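Local structure of bacterial leucyl aminopeptidase (Legionella pneumophila, 6ESL) at the interface of chains A and B. The protein is a type II secretion-dependent, zinc-binding aminopeptidase of peptidase family M28 that cleaves amino acids from peptide N-termini and contributes to nutrient acquisition during intracellular infection of amoebas. Coordinates in Å, arbitrary orientation; residue numbers count along the deposited sequence, not the author numbering. Chains: chain A/B, Bacterial leucyl aminopeptidase.

The interface of chains A and B. Residues chain A 185-186, 258, 261; chain B 22, 54, 57, 74.
Two bends in A:Arg258 (chi2 -71°, chi3 -60°) swing its guanidinium toward the carboxylate of B:Glu22, whose side chain runs out extended (chi2 -170°) to meet it. The two flat groups lie nearly coplanar and form a salt bridge, with NH2 of A:Arg258 2.9 Å from OE1 of B:Glu22, nearly in line with the C-O bond. A:Arg258 NH2 also donates to the backbone carbonyl O of B:Ser54 (3.1 Å), and a water links NH1 to that oxygen. A:Arg258 NE donates, nearly in the guanidinium plane, to the phenol OH of A:Tyr186 of its own chain at 2.9 Å. In turn A:Tyr186 OH gives a short 2.5 Å bond to the syn lone pair of B:Glu22 OE2. The guanidinium rim is thus tied at NE, NH1 and NH2, fixing its rotation, while B:Val57 CG1 sits over the centre of one face, 3.7 Å from CZ of A:Arg258. B:Glu22 OE2 accepts a second hydrogen bond, from B:Asn74 ND2, which comes from above the carboxylate plane, and a water bridges B:Glu22 OE2 to A:Trp185 NE1. B:Asn74 ND2 reaches back across the interface to the carbonyl O of A:Arg258 (3.2 Å), and its CB packs on CG2 of A:Val261. The indole edge of A:Trp185, at CZ2, points at the B:Glu22 carboxylate, CD lying in the ring plane 3.7 Å from CZ2 and the two planes standing nearly perpendicular, while its indole face rests against the A:Tyr186 ring. The donors and the arginine charge would favour an ionised B:Glu22. This polar patch, repeated by the two-fold symmetry, holds the N-terminal part of one chain against the other and, if the deposited dimer is the biological one, probably helps stabilise it.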
loop_
_atom_site.group_PDB
_atom_site.type_symbol
_atom_site.label_atom_id
_atom_site.label_comp_id
_atom_site.label_asym_id
_atom_site.label_seq_id
_atom_site.Cartn_x
_atom_site.Cartn_y
_atom_site.Cartn_z
ATOM N N TRP A 185 -27.887 23.412 -4.421
ATOM C CA TRP A 185 -28.118 24.850 -4.241
ATOM C C TRP A 185 -26.855 25.582 -4.513
ATOM O O TRP A 185 -26.874 26.747 -4.603
ATOM C CB TRP A 185 -28.777 25.308 -2.886
ATOM C CG TRP A 185 -27.939 25.067 -1.769
ATOM C CD1 TRP A 185 -27.828 23.867 -1.120
ATOM C CD2 TRP A 185 -27.016 25.978 -1.125
ATOM N NE1 TRP A 185 -26.802 23.933 -0.172
ATOM C CE2 TRP A 185 -26.336 25.220 -0.106
ATOM C CE3 TRP A 185 -26.672 27.317 -1.316
ATOM C CZ2 TRP A 185 -25.369 25.784 0.753
ATOM C CZ3 TRP A 185 -25.707 27.877 -0.460
ATOM C CH2 TRP A 185 -25.065 27.105 0.551
ATOM N N TYR A 186 -25.686 24.900 -4.595
ATOM C CA TYR A 186 -24.475 25.651 -4.950
ATOM C C TYR A 186 -24.525 26.025 -6.430
ATOM O O TYR A 186 -24.758 25.174 -7.288
ATOM C CB TYR A 186 -23.212 24.827 -4.677
ATOM C CG TYR A 186 -22.960 24.613 -3.209
ATOM C CD1 TYR A 186 -22.337 25.620 -2.421
ATOM C CD2 TYR A 186 -23.375 23.453 -2.585
ATOM C CE1 TYR A 186 -22.108 25.437 -1.053
ATOM C CE2 TYR A 186 -23.078 23.207 -1.218
ATOM C CZ TYR A 186 -22.460 24.224 -0.461
ATOM O OH TYR A 186 -22.269 23.980 0.883
ATOM N N ARG A 258 -16.388 22.769 0.653
ATOM C CA ARG A 258 -17.612 22.668 1.418
ATOM C C ARG A 258 -17.844 21.274 1.897
ATOM O O ARG A 258 -18.875 20.997 2.423
ATOM C CB ARG A 258 -18.819 23.107 0.577
ATOM C CG ARG A 258 -18.718 24.461 -0.053
ATOM C CD ARG A 258 -18.807 25.589 0.946
ATOM N NE ARG A 258 -20.044 25.598 1.691
ATOM C CZ ARG A 258 -20.324 26.461 2.645
ATOM N NH1 ARG A 258 -19.481 27.396 2.957
ATOM N NH2 ARG A 258 -21.462 26.406 3.264
ATOM N N VAL A 261 -18.593 18.204 -1.790
ATOM C CA VAL A 261 -19.854 18.307 -2.497
ATOM C C VAL A 261 -19.890 17.999 -3.976
ATOM O O VAL A 261 -20.586 17.147 -4.369
ATOM C CB VAL A 261 -20.526 19.654 -2.256
ATOM C CG1 VAL A 261 -21.931 19.679 -2.852
ATOM C CG2 VAL A 261 -20.582 19.943 -0.785
ATOM N N GLU B 22 -27.103 22.500 6.515
ATOM C CA GLU B 22 -26.353 21.418 5.910
ATOM C C GLU B 22 -25.997 20.362 6.936
ATOM O O GLU B 22 -25.927 20.622 8.126
ATOM C CB GLU B 22 -25.079 21.943 5.204
ATOM C CG GLU B 22 -25.320 23.097 4.234
ATOM C CD GLU B 22 -24.128 23.469 3.353
ATOM O OE1 GLU B 22 -23.605 24.551 3.589
ATOM O OE2 GLU B 22 -23.845 22.741 2.411
ATOM N N SER B 54 -25.570 26.771 7.073
ATOM C CA SER B 54 -24.569 26.873 6.007
ATOM C C SER B 54 -23.572 27.999 6.202
ATOM O O SER B 54 -22.464 27.936 5.747
ATOM C CB SER B 54 -25.180 26.948 4.617
ATOM O OG SER B 54 -25.891 28.121 4.459
ATOM N N VAL B 57 -20.331 26.747 8.038
ATOM C CA VAL B 57 -19.515 25.678 7.496
ATOM C C VAL B 57 -18.059 26.078 7.378
ATOM O O VAL B 57 -17.201 25.280 7.655
ATOM C CB VAL B 57 -20.083 25.147 6.154
ATOM C CG1 VAL B 57 -19.161 24.262 5.418
ATOM C CG2 VAL B 57 -21.421 24.418 6.394
ATOM N N ASN B 74 -19.634 16.592 3.483
ATOM C CA ASN B 74 -20.991 17.144 3.353
ATOM C C ASN B 74 -21.917 16.048 2.890
ATOM O O ASN B 74 -21.755 15.497 1.810
ATOM C CB ASN B 74 -20.998 18.328 2.394
ATOM C CG ASN B 74 -22.183 19.198 2.548
ATOM O OD1 ASN B 74 -23.276 18.649 2.627
ATOM N ND2 ASN B 74 -22.032 20.503 2.670
HETATM O O HOH W 1 -19.875 28.910 5.544
HETATM O O HOH W 2 -25.785 21.508 1.052
#